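Long-range contacts in glucosidase (Croceicoccus marinus, PDB 5Z3K), which probably hydrolyses O-glycosidic bonds, acting as a beta-glucosidase of glycoside hydrolase family 39: residues R21-T26 against I289-S294; D257-L262 against V296-F301; N48-L53 against V337-A342. All coordinates share one frame; numbering follows the deposited sequence.

Contact 1: residues R21-T26 against I289-S294; sequences RQLHGT and IYMQDS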
ATOM      1  N   ARG A  21       1.894 -13.804  -0.450  1.00 11.17           N
ATOM      2  CA  ARG A  21       0.691 -12.993  -0.299  1.00  9.61           C
ATOM      3  C   ARG A  21       0.862 -11.683  -1.061  1.00 12.69           C
ATOM      4  O   ARG A  21       1.864 -10.980  -0.887  1.00 10.67           O
ATOM      5  CB  ARG A  21       0.391 -12.729   1.182  1.00 12.41           C
ATOM      6  CG  ARG A  21       0.200 -14.010   1.984  1.00 12.12           C
ATOM      7  CD  ARG A  21      -0.513 -13.754   3.322  1.00 15.92           C
ATOM      8  NE  ARG A  21       0.308 -12.940   4.209  1.00 13.84           N
ATOM      9  CZ  ARG A  21      -0.056 -11.760   4.690  1.00 16.58           C
ATOM     10  NH1 ARG A  21      -1.238 -11.253   4.367  1.00 13.66           N
ATOM     11  NH2 ARG A  21       0.762 -11.095   5.502  1.00 15.10           N
ATOM     12  N   GLN A  22      -0.118 -11.351  -1.896  1.00 12.67           N
ATOM     13  CA  GLN A  22       0.014 -10.211  -2.809  1.00 11.38           C
ATOM     14  C   GLN A  22      -0.364  -8.926  -2.080  1.00 12.35           C
ATOM     15  O   GLN A  22      -1.525  -8.497  -2.073  1.00 11.89           O
ATOM     16  CB  GLN A  22      -0.840 -10.427  -4.052  1.00 11.57           C
ATOM     17  CG  GLN A  22      -0.123 -11.231  -5.137  1.00 11.30           C
ATOM     18  CD  GLN A  22       0.047 -12.699  -4.764  1.00 16.06           C
ATOM     19  OE1 GLN A  22      -0.934 -13.414  -4.549  1.00 17.69           O
ATOM     20  NE2 GLN A  22       1.298 -13.153  -4.678  1.00 13.03           N
ATOM     21  N   LEU A  23       0.635  -8.289  -1.465  1.00  9.54           N
ATOM     22  CA  LEU A  23       0.420  -7.077  -0.690  1.00  8.15           C
ATOM     23  C   LEU A  23       0.873  -5.811  -1.416  1.00  9.69           C
ATOM     24  O   LEU A  23       0.911  -4.734  -0.801  1.00 10.13           O
ATOM     25  CB  LEU A  23       1.136  -7.178   0.660  1.00 10.44           C
ATOM     26  CG  LEU A  23       0.684  -8.301   1.606  1.00 16.98           C
ATOM     27  CD1 LEU A  23       1.292  -8.109   3.016  1.00 12.25           C
ATOM     28  CD2 LEU A  23      -0.811  -8.328   1.666  1.00 15.07           C
ATOM     29  N   HIS A  24       1.209  -5.903  -2.708  1.00  7.86           N
ATOM     30  CA  HIS A  24       1.769  -4.751  -3.425  1.00  7.34           C
ATOM     31  C   HIS A  24       0.664  -3.848  -3.967  1.00  9.87           C
ATOM     32  O   HIS A  24       0.482  -3.691  -5.176  1.00 10.95           O
ATOM     33  CB  HIS A  24       2.684  -5.187  -4.564  1.00  8.61           C
ATOM     34  CG  HIS A  24       3.739  -4.176  -4.892  1.00  9.46           C
ATOM     35  ND1 HIS A  24       4.690  -3.784  -3.978  1.00  9.97           N
ATOM     36  CD2 HIS A  24       4.011  -3.496  -6.033  1.00  9.65           C
ATOM     37  CE1 HIS A  24       5.491  -2.888  -4.532  1.00 13.43           C
ATOM     38  NE2 HIS A  24       5.105  -2.702  -5.782  1.00 10.63           N
ATOM     39  N   GLY A  25      -0.066  -3.232  -3.045  1.00  8.55           N
ATOM     40  CA  GLY A  25      -0.988  -2.177  -3.414  1.00  9.37           C
ATOM     41  C   GLY A  25      -0.348  -0.806  -3.316  1.00 10.94           C
ATOM     42  O   GLY A  25       0.685  -0.630  -2.674  1.00 11.61           O
ATOM     43  N   THR A  26      -0.980   0.192  -3.939  1.00 11.88           N
ATOM     44  CA  THR A  26      -0.435   1.542  -3.866  1.00 10.03           C
ATOM     45  C   THR A  26      -1.536   2.542  -4.166  1.00 11.20           C
ATOM     46  O   THR A  26      -2.644   2.185  -4.568  1.00 10.51           O
ATOM     47  CB  THR A  26       0.734   1.745  -4.838  1.00 11.57           C
ATOM     48  OG1 THR A  26       1.459   2.921  -4.465  1.00 12.58           O
ATOM     49  CG2 THR A  26       0.218   1.929  -6.266  1.00 10.69           C
ATOM     50  N   ILE A 289       9.050  -6.767   3.170  1.00 10.48           N
ATOM     51  CA  ILE A 289       9.453  -8.112   3.576  1.00  9.30           C
ATOM     52  C   ILE A 289       8.926  -8.421   4.971  1.00 12.97           C
ATOM     53  O   ILE A 289       8.361  -9.495   5.214  1.00 11.89           O
ATOM     54  CB  ILE A 289      10.981  -8.271   3.496  1.00  8.68           C
ATOM     55  CG1 ILE A 289      11.405  -8.200   2.021  1.00 11.64           C
ATOM     56  CG2 ILE A 289      11.413  -9.604   4.127  1.00 10.99           C
ATOM     57  CD1 ILE A 289      12.919  -8.110   1.769  1.00 12.07           C
ATOM     58  N   TYR A 290       9.099  -7.485   5.907  1.00 10.38           N
ATOM     59  CA  TYR A 290       8.671  -7.763   7.274  1.00 11.90           C
ATOM     60  C   TYR A 290       7.154  -7.883   7.374  1.00 12.45           C
ATOM     61  O   TYR A 290       6.660  -8.695   8.162  1.00 14.56           O
ATOM     62  CB  TYR A 290       9.183  -6.683   8.237  1.00 11.62           C
ATOM     63  CG  TYR A 290      10.676  -6.766   8.481  1.00 11.55           C
ATOM     64  CD1 TYR A 290      11.309  -7.994   8.628  1.00 12.34           C
ATOM     65  CD2 TYR A 290      11.455  -5.611   8.538  1.00 10.90           C
ATOM     66  CE1 TYR A 290      12.682  -8.074   8.832  1.00 13.26           C
ATOM     67  CE2 TYR A 290      12.835  -5.682   8.736  1.00 11.51           C
ATOM     68  CZ  TYR A 290      13.435  -6.918   8.891  1.00 13.72           C
ATOM     69  OH  TYR A 290      14.794  -6.990   9.090  1.00 13.56           O
HETATM   70  N   MSE A 291       6.394  -7.120   6.588  1.00 10.60           N
HETATM   71  CA  MSE A 291       4.945  -7.170   6.751  1.00  9.94           C
HETATM   72  C   MSE A 291       4.349  -8.372   6.022  1.00 12.87           C
HETATM   73  O   MSE A 291       3.177  -8.677   6.197  1.00 12.07           O
HETATM   74  CB  MSE A 291       4.289  -5.868   6.269  1.00 12.31           C
HETATM   75  CG  MSE A 291       4.217  -5.736   4.762  1.00 12.30           C
HETATM   76 SE   MSE A 291       3.148  -4.183   4.267  0.79 17.94          SE
HETATM   77  CE  MSE A 291       4.364  -2.753   4.785  1.00 11.91           C
ATOM     78  N   GLN A 292       5.152  -9.061   5.203  1.00 11.02           N
ATOM     79  CA  GLN A 292       4.664 -10.289   4.581  1.00  9.30           C
ATOM     80  C   GLN A 292       4.291 -11.327   5.632  1.00 13.07           C
ATOM     81  O   GLN A 292       3.412 -12.164   5.399  1.00 12.73           O
ATOM     82  CB  GLN A 292       5.715 -10.842   3.612  1.00 13.34           C
ATOM     83  CG  GLN A 292       5.366 -12.181   2.942  1.00 14.17           C
ATOM     84  CD  GLN A 292       4.295 -12.093   1.854  1.00 13.14           C
ATOM     85  OE1 GLN A 292       3.740 -13.116   1.442  1.00 12.44           O
ATOM     86  NE2 GLN A 292       4.005 -10.880   1.378  1.00 13.23           N
ATOM     87  N   ASP A 293       4.939 -11.274   6.793  1.00 12.63           N
ATOM     88  CA  ASP A 293       4.631 -12.110   7.949  1.00 12.75           C
ATOM     89  C   ASP A 293       4.007 -11.208   9.018  1.00 12.83           C
ATOM     90  O   ASP A 293       4.685 -10.712   9.918  1.00 12.64           O
ATOM     91  CB  ASP A 293       5.898 -12.793   8.456  1.00 13.65           C
ATOM     92  CG  ASP A 293       6.513 -13.705   7.426  1.00 15.18           C
ATOM     93  OD1 ASP A 293       5.751 -14.513   6.852  1.00 12.91           O
ATOM     94  OD2 ASP A 293       7.742 -13.602   7.181  1.00 12.23           O
ATOM     95  N   SER A 294       2.706 -10.967   8.902  1.00 14.83           N
ATOM     96  CA  SER A 294       2.070  -9.989   9.787  1.00 10.90           C
ATOM     97  C   SER A 294       0.561 -10.152   9.693  1.00 12.43           C
ATOM     98  O   SER A 294       0.049 -10.923   8.881  1.00 12.74           O
ATOM     99  CB  SER A 294       2.463  -8.559   9.416  1.00 13.53           C
ATOM    100  OG  SER A 294       1.703  -8.124   8.297  1.00 12.72           O
TER
HETATM  101  O   HOH W   1       2.357 -15.120   4.836  1.00 15.38           O
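Gln292 meets the backbone of Arg21 with both ends of its carboxamide: OE1 and NE2 together bind the N-H and C=O of this one residue. OE1 accepts from Arg21 N at 2.7 Å, the donor lying in the carbonyl plane on a lone pair. NE2 gives a nearly straight bond (168°) to Arg21 O at 3.1 Å, within the amide plane. CG lies anti to the backbone N (chi1 177°) and the chain bends at chi2, turning CD toward Arg21; the two bonds then fix the amide's rotation.

The charged side chain of Arg21 runs past Gln292 in the opposite direction. Its NH2 donates to Gln292 O at 2.9 Å from well above that carbonyl's plane, although the oxygen lies at the guanidinium edge. A weak bond from NE reaches the same oxygen, and a water joins NE to it as well; NH1 turns instead to Val296 O.

Apolar contact is slighter: Leu23 CD1 rests 4.2 Å from CG of Met291 (a selenomethionine). Beside it, Ser294 OG donates to Met291 O at 2.6 Å.

Helix 277-291 precedes strand 298-301, the neighbour of strand 25-27 where the TIM barrel closes.

Contact 2: residues D257-L262 against V296-F301; sequences DTELLL and VDKAIF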
ATOM      1  N   ASP A 257     -13.336 -12.377  11.469  1.00 28.53           N
ATOM      2  CA  ASP A 257     -13.237 -12.615  10.036  1.00 25.34           C
ATOM      3  C   ASP A 257     -12.903 -11.360   9.246  1.00 24.59           C
ATOM      4  O   ASP A 257     -12.671 -11.451   8.037  1.00 26.50           O
ATOM      5  CB  ASP A 257     -14.542 -13.201   9.499  1.00 28.88           C
ATOM      6  CG  ASP A 257     -14.751 -14.641   9.927  1.00 40.98           C
ATOM      7  OD1 ASP A 257     -13.742 -15.357  10.112  1.00 39.42           O
ATOM      8  OD2 ASP A 257     -15.922 -15.053  10.075  1.00 43.73           O
ATOM      9  N   THR A 258     -12.878 -10.208   9.897  1.00 19.15           N
ATOM     10  CA  THR A 258     -12.615  -8.944   9.227  1.00 20.39           C
ATOM     11  C   THR A 258     -11.128  -8.806   8.926  1.00 19.44           C
ATOM     12  O   THR A 258     -10.286  -9.055   9.794  1.00 19.52           O
ATOM     13  CB  THR A 258     -13.088  -7.790  10.111  1.00 22.03           C
ATOM     14  OG1 THR A 258     -14.520  -7.841  10.247  1.00 21.27           O
ATOM     15  CG2 THR A 258     -12.672  -6.456   9.529  1.00 18.61           C
ATOM     16  N   GLU A 259     -10.804  -8.412   7.693  1.00 15.06           N
ATOM     17  CA  GLU A 259      -9.412  -8.239   7.306  1.00 16.79           C
ATOM     18  C   GLU A 259      -8.866  -6.898   7.801  1.00 19.43           C
ATOM     19  O   GLU A 259      -9.613  -5.951   8.080  1.00 16.83           O
ATOM     20  CB  GLU A 259      -9.262  -8.333   5.785  1.00 17.21           C
ATOM     21  CG  GLU A 259      -9.572  -9.706   5.220  1.00 21.24           C
ATOM     22  CD  GLU A 259      -9.151  -9.844   3.769  1.00 27.39           C
ATOM     23  OE1 GLU A 259      -8.603  -8.871   3.218  1.00 27.96           O
ATOM     24  OE2 GLU A 259      -9.362 -10.925   3.185  1.00 32.13           O
ATOM     25  N   LEU A 260      -7.538  -6.827   7.917  1.00 13.64           N
ATOM     26  CA  LEU A 260      -6.848  -5.578   8.222  1.00 14.14           C
ATOM     27  C   LEU A 260      -6.290  -4.996   6.927  1.00 13.27           C
ATOM     28  O   LEU A 260      -5.489  -5.643   6.249  1.00 13.51           O
ATOM     29  CB  LEU A 260      -5.718  -5.802   9.223  1.00 14.92           C
ATOM     30  CG  LEU A 260      -6.105  -6.278  10.620  1.00 16.34           C
ATOM     31  CD1 LEU A 260      -4.991  -5.928  11.605  1.00 14.80           C
ATOM     32  CD2 LEU A 260      -7.441  -5.681  11.053  1.00 15.60           C
ATOM     33  N   LEU A 261      -6.702  -3.782   6.587  1.00 14.18           N
ATOM     34  CA  LEU A 261      -6.226  -3.131   5.370  1.00 14.44           C
ATOM     35  C   LEU A 261      -5.388  -1.922   5.749  1.00 13.53           C
ATOM     36  O   LEU A 261      -5.884  -0.994   6.398  1.00 12.76           O
ATOM     37  CB  LEU A 261      -7.395  -2.722   4.473  1.00 12.88           C
ATOM     38  CG  LEU A 261      -7.067  -2.507   2.994  1.00 14.78           C
ATOM     39  CD1 LEU A 261      -8.324  -2.730   2.163  1.00 16.05           C
ATOM     40  CD2 LEU A 261      -6.523  -1.110   2.765  1.00 20.26           C
ATOM     41  N   LEU A 262      -4.129  -1.929   5.324  1.00 10.66           N
ATOM     42  CA  LEU A 262      -3.195  -0.841   5.588  1.00  9.38           C
ATOM     43  C   LEU A 262      -3.337   0.169   4.447  1.00 13.58           C
ATOM     44  O   LEU A 262      -2.748   0.004   3.376  1.00 13.88           O
ATOM     45  CB  LEU A 262      -1.783  -1.406   5.725  1.00 14.34           C
ATOM     46  CG  LEU A 262      -0.570  -0.515   5.996  1.00 12.63           C
ATOM     47  CD1 LEU A 262      -0.824   0.454   7.165  1.00 12.18           C
ATOM     48  CD2 LEU A 262       0.665  -1.402   6.232  1.00 12.18           C
ATOM     49  N   VAL A 296      -1.249  -7.819   8.549  1.00 14.12           N
ATOM     50  CA  VAL A 296      -1.702  -7.054   7.393  1.00 11.53           C
ATOM     51  C   VAL A 296      -2.236  -8.007   6.331  1.00 13.21           C
ATOM     52  O   VAL A 296      -1.550  -8.949   5.909  1.00 13.33           O
ATOM     53  CB  VAL A 296      -0.561  -6.189   6.828  1.00 13.26           C
ATOM     54  CG1 VAL A 296      -1.033  -5.429   5.590  1.00 14.90           C
ATOM     55  CG2 VAL A 296      -0.032  -5.229   7.889  1.00 13.21           C
ATOM     56  N   ASP A 297      -3.462  -7.751   5.869  1.00 14.04           N
ATOM     57  CA  ASP A 297      -4.057  -8.577   4.824  1.00 16.33           C
ATOM     58  C   ASP A 297      -4.000  -7.930   3.449  1.00 15.32           C
ATOM     59  O   ASP A 297      -3.958  -8.644   2.440  1.00 13.83           O
ATOM     60  CB  ASP A 297      -5.515  -8.894   5.160  1.00 16.04           C
ATOM     61  CG  ASP A 297      -5.642  -9.786   6.381  1.00 17.77           C
ATOM     62  OD1 ASP A 297      -4.902 -10.786   6.458  1.00 19.80           O
ATOM     63  OD2 ASP A 297      -6.456  -9.474   7.274  1.00 18.07           O
ATOM     64  N   LYS A 298      -4.013  -6.601   3.400  1.00 12.78           N
ATOM     65  CA  LYS A 298      -3.878  -5.827   2.176  1.00 11.68           C
ATOM     66  C   LYS A 298      -3.150  -4.540   2.534  1.00 10.58           C
ATOM     67  O   LYS A 298      -3.359  -3.988   3.621  1.00 12.89           O
ATOM     68  CB  LYS A 298      -5.240  -5.485   1.559  1.00 13.90           C
ATOM     69  CG  LYS A 298      -6.072  -6.670   1.128  1.00 17.61           C
ATOM     70  CD  LYS A 298      -5.475  -7.361  -0.071  1.00 19.74           C
ATOM     71  CE  LYS A 298      -6.525  -8.255  -0.757  1.00 27.89           C
ATOM     72  NZ  LYS A 298      -7.579  -8.697   0.208  1.00 32.30           N
ATOM     73  N   ALA A 299      -2.306  -4.059   1.622  1.00 10.51           N
ATOM     74  CA  ALA A 299      -1.461  -2.915   1.915  1.00 11.56           C
ATOM     75  C   ALA A 299      -1.420  -1.968   0.732  1.00 14.55           C
ATOM     76  O   ALA A 299      -1.411  -2.414  -0.422  1.00 10.17           O
ATOM     77  CB  ALA A 299      -0.035  -3.362   2.265  1.00  7.40           C
ATOM     78  N   ILE A 300      -1.362  -0.667   1.043  1.00 10.83           N
ATOM     79  CA  ILE A 300      -1.387   0.426   0.066  1.00 12.83           C
ATOM     80  C   ILE A 300      -0.178   1.308   0.363  1.00 12.04           C
ATOM     81  O   ILE A 300      -0.199   2.102   1.312  1.00 10.71           O
ATOM     82  CB  ILE A 300      -2.681   1.253   0.138  1.00 11.74           C
ATOM     83  CG1 ILE A 300      -3.933   0.380   0.023  1.00 13.35           C
ATOM     84  CG2 ILE A 300      -2.694   2.319  -0.949  1.00 11.59           C
ATOM     85  CD1 ILE A 300      -4.160  -0.217  -1.374  1.00 13.62           C
ATOM     86  N   PHE A 301       0.872   1.181  -0.444  1.00 11.77           N
ATOM     87  CA  PHE A 301       2.037   2.045  -0.305  1.00 11.12           C
ATOM     88  C   PHE A 301       1.715   3.464  -0.752  1.00 15.23           C
ATOM     89  O   PHE A 301       1.113   3.671  -1.805  1.00 11.54           O
ATOM     90  CB  PHE A 301       3.198   1.519  -1.142  1.00 10.93           C
ATOM     91  CG  PHE A 301       4.373   2.456  -1.171  1.00 13.12           C
ATOM     92  CD1 PHE A 301       5.299   2.446  -0.128  1.00 12.10           C
ATOM     93  CD2 PHE A 301       4.541   3.359  -2.217  1.00 11.82           C
ATOM     94  CE1 PHE A 301       6.394   3.298  -0.138  1.00 11.29           C
ATOM     95  CE2 PHE A 301       5.619   4.231  -2.242  1.00 12.36           C
ATOM     96  CZ  PHE A 301       6.551   4.205  -1.200  1.00 12.97           C
TER
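Leu261 fills the notch between Lys298 and Ile300 with its branched end. Its CG, anti to the backbone N (chi1 -159°), sits 3.8 Å from Lys298 CB, while CD2 reaches Ile300 CG1 at 4.1 Å. Leu261 and Ile300 also touch Leu106 of strand 104-109. The other face carries a smaller bump, Leu262 CB, set between Val296 CG1 at 4.1 Å and the methyl of Ala299, while Val296 itself packs on Ala243 of helix 238-252.

Strands 259-266 and 298-301 are parallel neighbours, the seventh and eighth of the TIM barrel, joined through helix 277-291 as a beta-alpha-beta unit. Their short segments run 7° apart, with Leu262 N bonded to Lys298 O and Ile300 N to Leu262 O. Earlier in the pairing, Leu260 O accepts from Asp297 N at 2.9 Å and, weakly, from Lys298 N.

Glu259 lies against two successive residues, Asp297 and Lys298. Its CB and CG pack on the Asp297 carboxylate, whose plane is turned 54° from that of Glu259, and Asp297 OD2 takes the N-H of Leu260 at 2.9 Å on its anti side. Two acids so near would be expected to disfavour charging both; Lys298 may ease this, its NZ forming a salt bridge to Glu259 OE1 at 3.2 Å whose hydrogen bond is weak.

Contact 3: residues N48-L53 against V337-A342; sequences NAQVTL and VGQTLA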
ATOM      1  N   ASN A  48       5.067  -2.951 -14.584  1.00 10.07           N
ATOM      2  CA  ASN A  48       6.316  -3.668 -14.341  1.00 13.40           C
ATOM      3  C   ASN A  48       6.501  -4.009 -12.866  1.00 14.59           C
ATOM      4  O   ASN A  48       7.112  -5.035 -12.532  1.00 12.18           O
ATOM      5  CB  ASN A  48       7.494  -2.840 -14.848  1.00 13.50           C
ATOM      6  CG  ASN A  48       8.716  -3.677 -15.068  1.00 16.32           C
ATOM      7  OD1 ASN A  48       8.659  -4.689 -15.769  1.00 14.86           O
ATOM      8  ND2 ASN A  48       9.824  -3.292 -14.438  1.00 18.47           N
ATOM      9  N   ALA A  49       5.993  -3.165 -11.969  1.00 11.30           N
ATOM     10  CA  ALA A  49       6.037  -3.470 -10.545  1.00 11.14           C
ATOM     11  C   ALA A  49       4.992  -4.499 -10.129  1.00 11.69           C
ATOM     12  O   ALA A  49       4.969  -4.885  -8.955  1.00 12.09           O
ATOM     13  CB  ALA A  49       5.836  -2.181  -9.735  1.00 11.38           C
ATOM     14  N   GLN A  50       4.105  -4.909 -11.039  1.00 10.75           N
ATOM     15  CA  GLN A  50       3.016  -5.835 -10.723  1.00 13.37           C
ATOM     16  C   GLN A  50       2.161  -5.342  -9.553  1.00 14.03           C
ATOM     17  O   GLN A  50       1.828  -6.099  -8.638  1.00 11.96           O
ATOM     18  CB  GLN A  50       3.563  -7.242 -10.456  1.00 12.69           C
ATOM     19  CG  GLN A  50       4.532  -7.697 -11.551  1.00 19.09           C
ATOM     20  CD  GLN A  50       4.330  -9.138 -11.970  1.00 29.63           C
ATOM     21  OE1 GLN A  50       3.204  -9.641 -12.010  1.00 31.53           O
ATOM     22  NE2 GLN A  50       5.426  -9.808 -12.298  1.00 29.48           N
ATOM     23  N   VAL A  51       1.820  -4.048  -9.572  1.00  9.35           N
ATOM     24  CA  VAL A  51       0.822  -3.514  -8.640  1.00  9.81           C
ATOM     25  C   VAL A  51      -0.445  -4.349  -8.750  1.00 10.30           C
ATOM     26  O   VAL A  51      -0.924  -4.612  -9.857  1.00 11.97           O
ATOM     27  CB  VAL A  51       0.552  -2.027  -8.951  1.00 12.42           C
ATOM     28  CG1 VAL A  51      -0.737  -1.534  -8.249  1.00  9.65           C
ATOM     29  CG2 VAL A  51       1.760  -1.160  -8.557  1.00  9.03           C
ATOM     30  N   THR A  52      -0.998  -4.774  -7.602  1.00 10.83           N
ATOM     31  CA  THR A  52      -2.195  -5.606  -7.577  1.00 10.54           C
ATOM     32  C   THR A  52      -3.423  -4.916  -6.993  1.00 14.73           C
ATOM     33  O   THR A  52      -4.529  -5.465  -7.095  1.00 14.36           O
ATOM     34  CB  THR A  52      -1.939  -6.897  -6.777  1.00  9.30           C
ATOM     35  OG1 THR A  52      -1.339  -6.569  -5.519  1.00 10.81           O
ATOM     36  CG2 THR A  52      -1.030  -7.846  -7.545  1.00 11.38           C
ATOM     37  N   LEU A  53      -3.270  -3.740  -6.390  1.00 10.86           N
ATOM     38  CA  LEU A  53      -4.384  -3.061  -5.740  1.00 12.40           C
ATOM     39  C   LEU A  53      -4.074  -1.578  -5.754  1.00 14.28           C
ATOM     40  O   LEU A  53      -2.934  -1.185  -5.499  1.00 12.15           O
ATOM     41  CB  LEU A  53      -4.592  -3.561  -4.305  1.00 10.08           C
ATOM     42  CG  LEU A  53      -5.808  -3.037  -3.526  1.00 14.54           C
ATOM     43  CD1 LEU A  53      -7.113  -3.321  -4.275  1.00 11.78           C
ATOM     44  CD2 LEU A  53      -5.855  -3.648  -2.133  1.00  9.73           C
ATOM     45  N   VAL A 337      10.304  -5.037  -5.319  1.00 10.49           N
ATOM     46  CA  VAL A 337       9.398  -5.576  -4.302  1.00 11.27           C
ATOM     47  C   VAL A 337       8.167  -6.194  -4.956  1.00 12.05           C
ATOM     48  O   VAL A 337       7.804  -7.344  -4.687  1.00 10.00           O
ATOM     49  CB  VAL A 337       8.994  -4.479  -3.296  1.00 11.44           C
ATOM     50  CG1 VAL A 337       7.785  -4.920  -2.506  1.00 11.19           C
ATOM     51  CG2 VAL A 337      10.152  -4.122  -2.367  1.00 10.62           C
ATOM     52  N   GLY A 338       7.491  -5.430  -5.813  1.00 12.79           N
ATOM     53  CA  GLY A 338       6.273  -5.939  -6.416  1.00 10.37           C
ATOM     54  C   GLY A 338       6.499  -7.201  -7.221  1.00 11.29           C
ATOM     55  O   GLY A 338       5.666  -8.111  -7.215  1.00  9.92           O
ATOM     56  N   GLN A 339       7.628  -7.272  -7.936  1.00 10.19           N
ATOM     57  CA  GLN A 339       7.919  -8.469  -8.703  1.00 11.05           C
ATOM     58  C   GLN A 339       8.099  -9.669  -7.785  1.00 11.73           C
ATOM     59  O   GLN A 339       7.683 -10.784  -8.119  1.00 12.05           O
ATOM     60  CB  GLN A 339       9.154  -8.245  -9.571  1.00 12.76           C
ATOM     61  CG  GLN A 339       8.866  -7.248 -10.700  1.00  9.99           C
ATOM     62  CD  GLN A 339      10.112  -6.606 -11.257  1.00 17.48           C
ATOM     63  OE1 GLN A 339      11.231  -6.998 -10.934  1.00 15.49           O
ATOM     64  NE2 GLN A 339       9.923  -5.596 -12.102  1.00 13.77           N
ATOM     65  N   THR A 340       8.720  -9.455  -6.627  1.00  9.81           N
ATOM     66  CA  THR A 340       8.904 -10.542  -5.676  1.00 11.30           C
ATOM     67  C   THR A 340       7.571 -10.978  -5.088  1.00 13.76           C
ATOM     68  O   THR A 340       7.307 -12.183  -4.967  1.00 10.98           O
ATOM     69  CB  THR A 340       9.870 -10.119  -4.567  1.00 11.22           C
ATOM     70  OG1 THR A 340      11.113  -9.718  -5.152  1.00 13.51           O
ATOM     71  CG2 THR A 340      10.121 -11.272  -3.610  1.00  9.26           C
ATOM     72  N   LEU A 341       6.717 -10.009  -4.729  1.00 11.56           N
ATOM     73  CA  LEU A 341       5.393 -10.291  -4.174  1.00  9.40           C
ATOM     74  C   LEU A 341       4.449 -10.899  -5.204  1.00 12.81           C
ATOM     75  O   LEU A 341       3.413 -11.462  -4.824  1.00 16.05           O
ATOM     76  CB  LEU A 341       4.761  -9.009  -3.606  1.00 11.13           C
ATOM     77  CG  LEU A 341       5.486  -8.415  -2.389  1.00  9.19           C
ATOM     78  CD1 LEU A 341       4.842  -7.113  -1.877  1.00 10.25           C
ATOM     79  CD2 LEU A 341       5.554  -9.493  -1.279  1.00 12.01           C
ATOM     80  N   ALA A 342       4.773 -10.793  -6.492  1.00 10.45           N
ATOM     81  CA  ALA A 342       3.923 -11.375  -7.515  1.00 13.05           C
ATOM     82  C   ALA A 342       4.180 -12.858  -7.718  1.00 14.17           C
ATOM     83  O   ALA A 342       3.386 -13.511  -8.402  1.00 15.65           O
ATOM     84  CB  ALA A 342       4.098 -10.651  -8.855  1.00 13.29           C
TER
HETATM   85  O   HOH W   2       2.875  -7.965  -6.881  1.00 12.03           O
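Gln339 reaches from its helix to the backbone of Asn48, where helix 43-48 ends in a Schellman motif and Gln50, with positive phi, turns the chain toward strand 53-55 of the TIM barrel. CD of Gln339 stands anti along the chain (chi2 159°), and the extended side chain reaches the Asn48 carbonyl. NE2 donates to Asn48 O at 2.9 Å in a nearly straight bond (168°); that oxygen lies in the amide plane, yet the donor stands above the plane of the accepting carbonyl.

The two amides are strongly turned, their planes 75° apart. Asn48 ND2 comes near NE2, but both are donors, and ND2 bonds instead to Gln335 OE1 on the same helix.

Gln50 is bent at chi2, and its amide lies beside the methyl of Ala342, with CD and OE1 its nearest atoms to CB; OE1 is 3.4 Å away. Between these two side-chain contacts the backbones approach closely at Gly338, which has no side chain to keep them apart. A water donates to both Gln50 O and Gly338 O. Where the two backbones come nearest, Gly338 CA points a hydrogen at Ala49 O, with CA and O 3.0 Å apart.

The three contacts follow the closure of one barrel. Contact 2 pairs its last two strands; contact 1 lies about 9 Å from it, centre to centre, and fastens the loop before strand 25-27 to residues 289-294. The arginine of contact 1 also reaches into contact 2, Arg21 NH1 lying 2.8 Å from Val296 O, and Thr26 OG1 is 2.8 Å from Phe301 O, so residues 21-26 serve both. Contact 3, about 10 Å from contact 1 between centres, brings in helix 329-341: Gln22 NE2 reaches Leu341 O at 2.7 Å, while Thr26 N pairs with Leu53 O. Contacts 2 and 3, about 16 Å apart by centres, meet inside the barrel through Ile300 CD1 and Leu53 CD2, 3.9 Å apart.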